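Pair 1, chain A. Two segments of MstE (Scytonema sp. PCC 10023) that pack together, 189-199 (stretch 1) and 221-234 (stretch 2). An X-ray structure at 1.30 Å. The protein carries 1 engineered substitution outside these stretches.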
# COMPACT_ATOMS: atom_id res chain seq x y z
N PHE A 189 3.63 11.96 -12.30
CA PHE A 189 4.71 12.14 -11.29
C PHE A 189 5.87 11.16 -11.52
O PHE A 189 6.91 11.36 -10.93
CB PHE A 189 4.16 11.99 -9.87
CG PHE A 189 3.38 13.19 -9.46
CD1 PHE A 189 2.02 13.28 -9.70
CD2 PHE A 189 4.00 14.23 -8.82
CE1 PHE A 189 1.35 14.42 -9.31
CE2 PHE A 189 3.31 15.36 -8.45
CZ PHE A 189 1.99 15.47 -8.74
N ARG A 190 5.70 10.15 -12.34
CA ARG A 190 6.65 9.03 -12.42
C ARG A 190 8.02 9.57 -12.82
O ARG A 190 9.07 9.25 -12.16
CB ARG A 190 6.13 7.98 -13.41
CG ARG A 190 7.03 6.76 -13.43
CD ARG A 190 6.72 5.86 -14.57
NE ARG A 190 5.35 5.52 -14.75
CZ ARG A 190 4.65 5.77 -15.85
NH1 ARG A 190 5.15 6.43 -16.89
NH2 ARG A 190 3.41 5.37 -15.88
N SER A 191 8.13 10.36 -13.87
CA SER A 191 9.43 10.91 -14.33
C SER A 191 10.07 11.83 -13.28
O SER A 191 11.28 11.74 -13.08
CB SER A 191 9.27 11.66 -15.64
OG SER A 191 10.52 12.24 -16.00
N ARG A 192 9.30 12.67 -12.61
CA ARG A 192 9.83 13.63 -11.63
C ARG A 192 10.41 12.86 -10.43
O ARG A 192 11.42 13.33 -9.88
CB ARG A 192 8.73 14.58 -11.14
CG ARG A 192 9.19 15.64 -10.14
CD ARG A 192 10.32 16.60 -10.51
NE ARG A 192 10.10 17.43 -11.69
CZ ARG A 192 9.75 18.73 -11.69
NH1 ARG A 192 9.55 19.37 -12.84
NH2 ARG A 192 9.58 19.38 -10.55
N LEU A 193 9.84 11.72 -10.03
CA LEU A 193 10.30 10.95 -8.84
C LEU A 193 11.39 9.92 -9.20
O LEU A 193 11.96 9.30 -8.32
CB LEU A 193 9.10 10.29 -8.21
CG LEU A 193 8.14 11.27 -7.57
CD1 LEU A 193 6.86 10.55 -7.20
CD2 LEU A 193 8.72 11.89 -6.31
N HIS A 194 11.67 9.70 -10.49
CA HIS A 194 12.54 8.60 -10.95
C HIS A 194 13.93 8.61 -10.25
O HIS A 194 14.39 7.57 -9.80
CB HIS A 194 12.66 8.69 -12.48
CG HIS A 194 13.72 7.79 -13.03
ND1 HIS A 194 15.04 8.17 -13.08
CD2 HIS A 194 13.65 6.50 -13.47
CE1 HIS A 194 15.75 7.18 -13.59
NE2 HIS A 194 14.91 6.12 -13.82
N ASP A 195 14.62 9.72 -10.29
CA ASP A 195 16.02 9.76 -9.82
C ASP A 195 16.02 9.46 -8.33
O ASP A 195 16.92 8.74 -7.86
CB ASP A 195 16.69 11.06 -10.20
CG ASP A 195 16.98 11.23 -11.69
OD1 ASP A 195 16.65 10.32 -12.48
OD2 ASP A 195 17.54 12.26 -12.01
N TYR A 196 15.10 10.04 -7.57
CA TYR A 196 15.00 9.77 -6.11
C TYR A 196 14.79 8.28 -5.88
O TYR A 196 15.46 7.65 -5.03
CB TYR A 196 13.85 10.59 -5.51
CG TYR A 196 13.57 10.23 -4.08
CD1 TYR A 196 14.26 10.81 -3.03
CD2 TYR A 196 12.62 9.26 -3.80
CE1 TYR A 196 14.00 10.45 -1.72
CE2 TYR A 196 12.37 8.91 -2.49
CZ TYR A 196 13.09 9.47 -1.44
OH TYR A 196 12.81 9.09 -0.15
N LEU A 197 13.88 7.67 -6.63
CA LEU A 197 13.66 6.22 -6.48
C LEU A 197 14.94 5.45 -6.85
O LEU A 197 15.29 4.47 -6.15
CB LEU A 197 12.47 5.76 -7.28
CG LEU A 197 11.13 6.35 -6.79
CD1 LEU A 197 10.01 5.96 -7.69
CD2 LEU A 197 10.81 5.89 -5.37
N ARG A 198 15.65 5.83 -7.89
CA ARG A 198 16.86 5.07 -8.21
C ARG A 198 17.92 5.20 -7.10
O ARG A 198 18.55 4.18 -6.72
CB ARG A 198 17.43 5.51 -9.55
CG ARG A 198 16.65 4.99 -10.76
CD ARG A 198 16.76 3.48 -10.97
NE ARG A 198 18.15 3.05 -11.08
CZ ARG A 198 18.95 3.29 -12.06
NH1 ARG A 198 20.24 3.03 -11.88
NH2 ARG A 198 18.53 3.75 -13.21
N VAL A 199 18.15 6.38 -6.57
CA VAL A 199 19.29 6.58 -5.62
C VAL A 199 18.98 5.97 -4.28
O VAL A 199 19.93 5.69 -3.52
CB VAL A 199 19.67 8.05 -5.53
CG1 VAL A 199 20.11 8.59 -6.89
CG2 VAL A 199 18.69 8.87 -4.78
N LEU A 221 6.24 -1.49 -5.03
CA LEU A 221 5.71 -0.28 -5.66
C LEU A 221 6.80 0.43 -6.45
O LEU A 221 6.54 0.97 -7.52
CB LEU A 221 5.11 0.63 -4.60
CG LEU A 221 3.76 0.20 -4.05
CD1 LEU A 221 3.40 0.99 -2.85
CD2 LEU A 221 2.66 0.27 -5.12
N THR A 222 8.01 0.49 -5.93
CA THR A 222 9.10 1.20 -6.63
C THR A 222 9.46 0.45 -7.91
O THR A 222 9.57 1.10 -8.99
CB THR A 222 10.33 1.39 -5.74
OG1 THR A 222 10.00 2.12 -4.55
CG2 THR A 222 11.38 2.14 -6.51
N ALA A 223 9.65 -0.86 -7.82
CA ALA A 223 9.99 -1.64 -9.01
C ALA A 223 8.87 -1.52 -10.07
O ALA A 223 9.17 -1.46 -11.28
CB ALA A 223 10.25 -3.06 -8.64
N GLU A 224 7.62 -1.52 -9.61
CA GLU A 224 6.49 -1.38 -10.56
C GLU A 224 6.56 -0.01 -11.24
O GLU A 224 6.29 0.09 -12.48
CB GLU A 224 5.17 -1.51 -9.82
CG GLU A 224 4.78 -2.92 -9.46
CD GLU A 224 3.55 -3.04 -8.56
OE1 GLU A 224 3.03 -1.98 -8.07
OE2 GLU A 224 3.12 -4.20 -8.33
N ALA A 225 6.91 1.07 -10.55
CA ALA A 225 6.97 2.42 -11.18
C ALA A 225 8.10 2.43 -12.18
O ALA A 225 7.97 2.99 -13.29
CB ALA A 225 7.17 3.50 -10.15
N LEU A 226 9.24 1.85 -11.83
CA LEU A 226 10.37 1.78 -12.79
C LEU A 226 9.95 0.96 -14.01
O LEU A 226 10.30 1.33 -15.15
CB LEU A 226 11.61 1.19 -12.09
CG LEU A 226 12.21 2.05 -10.96
CD1 LEU A 226 13.36 1.27 -10.33
CD2 LEU A 226 12.62 3.44 -11.44
N ALA A 227 9.28 -0.16 -13.81
CA ALA A 227 8.84 -1.00 -14.93
C ALA A 227 7.86 -0.22 -15.82
O ALA A 227 7.97 -0.28 -17.04
CB ALA A 227 8.19 -2.26 -14.46
N ALA A 228 6.95 0.54 -15.24
CA ALA A 228 5.92 1.23 -16.02
C ALA A 228 6.56 2.36 -16.83
O ALA A 228 6.03 2.74 -17.89
CB ALA A 228 4.86 1.79 -15.08
N GLY A 229 7.70 2.92 -16.40
CA GLY A 229 8.34 4.00 -17.16
C GLY A 229 9.05 3.48 -18.41
O GLY A 229 9.32 4.31 -19.30
N GLY A 230 9.35 2.19 -18.48
CA GLY A 230 9.83 1.57 -19.74
C GLY A 230 11.28 1.87 -20.05
O GLY A 230 11.74 1.49 -21.16
N GLN A 231 12.04 2.51 -19.17
CA GLN A 231 13.43 2.89 -19.54
C GLN A 231 14.33 1.67 -19.34
O GLN A 231 14.32 1.07 -18.22
CB GLN A 231 13.93 4.07 -18.70
CG GLN A 231 13.10 5.33 -18.83
CD GLN A 231 13.52 6.49 -17.95
OE1 GLN A 231 14.48 6.46 -17.17
NE2 GLN A 231 12.71 7.52 -17.98
N ALA A 232 15.06 1.27 -20.36
CA ALA A 232 15.98 0.11 -20.21
C ALA A 232 17.02 0.32 -19.11
O ALA A 232 17.47 -0.69 -18.51
CB ALA A 232 16.63 -0.17 -21.54
N ALA A 233 17.40 1.57 -18.88
CA ALA A 233 18.41 1.88 -17.84
C ALA A 233 17.92 1.38 -16.47
O ALA A 233 18.76 1.22 -15.59
CB ALA A 233 18.71 3.36 -17.79
N ASP A 234 16.63 1.22 -16.27
CA ASP A 234 16.05 0.84 -14.97
C ASP A 234 15.91 -0.67 -14.83
O ASP A 234 15.67 -1.16 -13.73
CB ASP A 234 14.71 1.54 -14.77
CG ASP A 234 14.87 3.05 -14.74
OD1 ASP A 234 15.90 3.56 -14.24
OD2 ASP A 234 13.94 3.74 -15.14

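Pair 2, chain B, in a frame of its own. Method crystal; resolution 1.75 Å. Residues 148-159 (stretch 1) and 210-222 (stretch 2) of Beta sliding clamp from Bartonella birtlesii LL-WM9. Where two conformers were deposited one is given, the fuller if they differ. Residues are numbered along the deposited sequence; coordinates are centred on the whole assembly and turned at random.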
# COMPACT_ATOMS: atom_id res chain seq x y z
N LEU B 148 -19.72 -3.69 20.25
CA LEU B 148 -20.82 -4.23 19.45
C LEU B 148 -20.48 -4.21 17.97
O LEU B 148 -20.73 -5.19 17.25
CB LEU B 148 -22.10 -3.43 19.70
CG LEU B 148 -22.56 -3.36 21.16
CD1 LEU B 148 -23.64 -2.31 21.32
CD2 LEU B 148 -23.06 -4.72 21.61
N LEU B 149 -19.91 -3.10 17.48
CA LEU B 149 -19.57 -3.00 16.07
C LEU B 149 -18.39 -3.90 15.72
O LEU B 149 -18.35 -4.48 14.63
CB LEU B 149 -19.26 -1.54 15.71
CG LEU B 149 -20.46 -0.61 15.86
CD1 LEU B 149 -20.07 0.85 15.68
CD2 LEU B 149 -21.58 -0.98 14.90
N ASP B 150 -17.42 -4.01 16.63
CA ASP B 150 -16.29 -4.92 16.40
C ASP B 150 -16.73 -6.37 16.25
O ASP B 150 -16.11 -7.14 15.51
CB ASP B 150 -15.28 -4.84 17.55
CG ASP B 150 -14.35 -3.66 17.44
OD1 ASP B 150 -14.19 -3.10 16.33
OD2 ASP B 150 -13.75 -3.30 18.48
N CYS B 151 -17.78 -6.76 16.97
CA CYS B 151 -18.27 -8.14 16.84
C CYS B 151 -18.96 -8.42 15.51
O CYS B 151 -19.08 -9.59 15.13
CB CYS B 151 -19.25 -8.48 17.96
SG CYS B 151 -18.55 -8.63 19.61
N THR B 152 -19.44 -7.39 14.80
CA THR B 152 -20.38 -7.60 13.70
C THR B 152 -19.95 -7.01 12.37
O THR B 152 -20.40 -7.50 11.33
CB THR B 152 -21.76 -7.05 14.06
OG1 THR B 152 -21.63 -5.70 14.54
CG2 THR B 152 -22.39 -7.90 15.17
N GLN B 153 -19.10 -5.97 12.35
CA GLN B 153 -18.80 -5.29 11.09
C GLN B 153 -18.25 -6.23 10.02
O GLN B 153 -18.60 -6.12 8.84
CB GLN B 153 -17.82 -4.15 11.35
CG GLN B 153 -17.47 -3.40 10.11
CD GLN B 153 -16.43 -2.35 10.41
OE1 GLN B 153 -15.70 -2.46 11.41
NE2 GLN B 153 -16.34 -1.33 9.57
N PHE B 154 -17.35 -7.14 10.40
CA PHE B 154 -16.69 -7.97 9.40
C PHE B 154 -17.68 -8.82 8.61
O PHE B 154 -17.36 -9.22 7.48
CB PHE B 154 -15.65 -8.88 10.05
CG PHE B 154 -16.25 -10.09 10.69
CD1 PHE B 154 -16.95 -9.99 11.90
CD2 PHE B 154 -16.17 -11.34 10.08
CE1 PHE B 154 -17.53 -11.10 12.49
CE2 PHE B 154 -16.73 -12.44 10.66
CZ PHE B 154 -17.43 -12.34 11.86
N ALA B 155 -18.85 -9.14 9.17
CA ALA B 155 -19.75 -10.06 8.49
C ALA B 155 -20.72 -9.36 7.54
O ALA B 155 -21.50 -10.03 6.86
CB ALA B 155 -20.55 -10.89 9.51
N ILE B 156 -20.68 -8.03 7.47
CA ILE B 156 -21.62 -7.30 6.63
C ILE B 156 -21.39 -7.63 5.17
O ILE B 156 -20.25 -7.68 4.68
CB ILE B 156 -21.47 -5.78 6.83
CG1 ILE B 156 -21.80 -5.36 8.25
CG2 ILE B 156 -22.35 -5.03 5.83
CD1 ILE B 156 -21.36 -3.92 8.49
N SER B 157 -22.50 -7.81 4.44
CA SER B 157 -22.44 -8.01 3.01
C SER B 157 -21.95 -6.76 2.30
O SER B 157 -22.31 -5.64 2.67
CB SER B 157 -23.82 -8.38 2.48
OG SER B 157 -23.78 -8.65 1.07
N THR B 158 -21.15 -6.97 1.26
CA THR B 158 -20.82 -5.92 0.30
C THR B 158 -21.41 -6.20 -1.09
O THR B 158 -21.07 -5.50 -2.04
CB THR B 158 -19.30 -5.75 0.20
OG1 THR B 158 -18.72 -6.95 -0.32
CG2 THR B 158 -18.73 -5.49 1.58
N GLU B 159 -22.29 -7.20 -1.21
CA GLU B 159 -22.86 -7.55 -2.51
C GLU B 159 -23.97 -6.58 -2.90
O GLU B 159 -24.92 -6.37 -2.13
CB GLU B 159 -23.40 -8.98 -2.50
CG GLU B 159 -22.32 -10.03 -2.31
CD GLU B 159 -22.88 -11.45 -2.33
OE1 GLU B 159 -23.78 -11.73 -3.15
OE2 GLU B 159 -22.42 -12.28 -1.51
N PRO B 210 -26.56 1.40 7.60
CA PRO B 210 -25.78 1.11 6.39
C PRO B 210 -24.30 0.85 6.66
O PRO B 210 -23.70 1.43 7.58
CB PRO B 210 -25.96 2.36 5.53
CG PRO B 210 -27.20 3.03 6.09
CD PRO B 210 -27.22 2.72 7.54
N ARG B 211 -23.74 -0.03 5.84
CA ARG B 211 -22.32 -0.39 5.90
C ARG B 211 -21.39 0.82 5.96
O ARG B 211 -20.43 0.84 6.74
CB ARG B 211 -21.99 -1.26 4.68
CG ARG B 211 -20.56 -1.70 4.57
CD ARG B 211 -20.41 -2.84 3.58
NE ARG B 211 -21.08 -2.57 2.30
CZ ARG B 211 -20.49 -1.97 1.27
NH1 ARG B 211 -21.16 -1.77 0.15
NH2 ARG B 211 -19.23 -1.57 1.37
N LYS B 212 -21.66 1.86 5.15
CA LYS B 212 -20.74 3.01 5.15
C LYS B 212 -20.75 3.75 6.48
O LYS B 212 -19.69 4.15 6.98
CB LYS B 212 -21.07 3.99 4.02
CG LYS B 212 -20.14 5.25 4.02
CD LYS B 212 -20.28 6.03 2.73
CE LYS B 212 -19.22 7.16 2.63
NZ LYS B 212 -19.36 7.93 1.38
N ALA B 213 -21.94 3.97 7.06
CA ALA B 213 -22.03 4.61 8.37
C ALA B 213 -21.30 3.77 9.41
O ALA B 213 -20.55 4.32 10.24
CB ALA B 213 -23.49 4.80 8.78
N VAL B 214 -21.49 2.45 9.37
CA VAL B 214 -20.78 1.59 10.31
C VAL B 214 -19.28 1.79 10.16
O VAL B 214 -18.56 1.92 11.15
CB VAL B 214 -21.16 0.11 10.10
CG1 VAL B 214 -20.24 -0.78 10.93
CG2 VAL B 214 -22.62 -0.12 10.47
N GLY B 215 -18.79 1.84 8.92
CA GLY B 215 -17.36 1.93 8.70
C GLY B 215 -16.78 3.25 9.17
O GLY B 215 -15.70 3.29 9.77
N GLU B 216 -17.49 4.35 8.94
CA GLU B 216 -16.97 5.63 9.40
C GLU B 216 -17.04 5.75 10.92
O GLU B 216 -16.13 6.31 11.55
CB GLU B 216 -17.74 6.77 8.74
CG GLU B 216 -17.51 6.83 7.24
CD GLU B 216 -16.03 6.91 6.89
OE1 GLU B 216 -15.32 7.79 7.45
OE2 GLU B 216 -15.58 6.08 6.09
N LEU B 217 -18.13 5.25 11.52
CA LEU B 217 -18.22 5.23 12.97
C LEU B 217 -17.07 4.43 13.55
O LEU B 217 -16.42 4.86 14.51
CB LEU B 217 -19.58 4.67 13.38
CG LEU B 217 -20.08 4.73 14.82
CD1 LEU B 217 -20.02 6.15 15.33
CD2 LEU B 217 -21.52 4.20 14.86
N GLN B 218 -16.76 3.29 12.93
CA GLN B 218 -15.68 2.44 13.43
C GLN B 218 -14.34 3.13 13.33
O GLN B 218 -13.50 2.98 14.22
CB GLN B 218 -15.68 1.12 12.66
CG GLN B 218 -16.72 0.18 13.18
CD GLN B 218 -16.25 -0.54 14.44
OE1 GLN B 218 -16.18 0.06 15.51
NE2 GLN B 218 -15.90 -1.82 14.30
N LYS B 219 -14.11 3.91 12.27
CA LYS B 219 -12.83 4.61 12.17
C LYS B 219 -12.67 5.62 13.31
O LYS B 219 -11.58 5.78 13.86
CB LYS B 219 -12.70 5.32 10.83
CG LYS B 219 -12.51 4.39 9.64
CD LYS B 219 -12.67 5.17 8.34
CE LYS B 219 -12.58 4.27 7.11
NZ LYS B 219 -12.80 5.06 5.87
N LEU B 220 -13.75 6.32 13.67
CA LEU B 220 -13.66 7.23 14.80
C LEU B 220 -13.47 6.47 16.11
O LEU B 220 -12.61 6.81 16.92
CB LEU B 220 -14.91 8.11 14.86
CG LEU B 220 -14.94 9.00 16.10
CD1 LEU B 220 -13.79 10.03 16.08
CD2 LEU B 220 -16.28 9.70 16.23
N LEU B 221 -14.27 5.41 16.31
CA LEU B 221 -14.19 4.63 17.54
C LEU B 221 -12.83 3.96 17.72
O LEU B 221 -12.40 3.74 18.86
CB LEU B 221 -15.32 3.60 17.57
CG LEU B 221 -16.70 4.24 17.76
CD1 LEU B 221 -17.79 3.22 17.61
CD2 LEU B 221 -16.78 4.88 19.14
N SER B 222 -12.14 3.62 16.62
CA SER B 222 -10.82 3.01 16.72
C SER B 222 -9.83 3.89 17.46
O SER B 222 -8.80 3.39 17.94
CB SER B 222 -10.28 2.69 15.32
OG SER B 222 -10.04 3.90 14.60
O HOH W 1 -14.13 0.93 9.56
O HOH W 2 -18.46 -1.20 7.46

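The sharpest difference lies at one matched place, Arg A190 with Leu B149 on the first stretch and Gly A229 with Gln B218 on the second. In pair 1 the long side chain comes from the first stretch and the glycine opposite leaves space for it: Arg A190 CD packs 3.6 Å from Gly A229 CA and 3.4 Å from Ala A225 O. A CB on this glycine would lie 3.3 Å from Arg A190 CD, a tight fit. In pair 2 the bulk is shared. Leu B149 is a knob among Val B214, Leu B217, Gln B218 and Leu B221, with its CB 3.4 Å from Gln B218 CD and its CD1 3.7 Å from Leu B217 CD2.

The backbones beneath these solutions are nearly the same. Fourteen central residues superpose with an RMSD of 0.7 Å; the helix axes cross at -121° in pair 1 and -124° in pair 2, approaching to 10.3 and 10.8 Å. The buried surface is also similar, 525 and 540 Å², so one frame accepts quite different side chains.

His A194 matches Gln B153, and both point CA-to-CB toward the other stretch with chi1 in t, but they spend their polarity differently. His A194 NE2 donates to Asp A234 OD1 at 2.8 Å, and Arg A198 NH2 reaches the same OD1 at 2.8 Å in a salt bridge. One carboxylate oxygen, delivered by the 3-10 segment after the helix, thus gathers two donors. The imidazole is also held from its own helix, where ND1 donates to Asp A195 OD1. In pair 2 the polar hub sits within the second helix: Gln B218 NE2 donates to Asp B150 OD1 at 2.9 Å and to Gln B153 OE1 at 3.0 Å, using one amide nitrogen to tie together two residues of the first stretch. Gln B153 NE2 then donates to two waters, which in turn donate to the backbone oxygens of Gly B215 and Arg B211.

Farther along, Leu A197 matches Ile B156 and Ala A225 matches Val B214. The apolar contact persists, at 4.5 Å from Leu A197 CD1 to Ala A225 CB and 4.1 Å from Ile B156 CD1 to Val B214 CG1. Thr A222, matched to Arg B211, meets Leu A197 CB through CG2 at 3.9 Å; Arg B211 instead lays its CD 3.7 Å from Ile B156 CG2. The rule to read here is that the frame fixes where side chains meet, while bulk and polarity may come from either stretch.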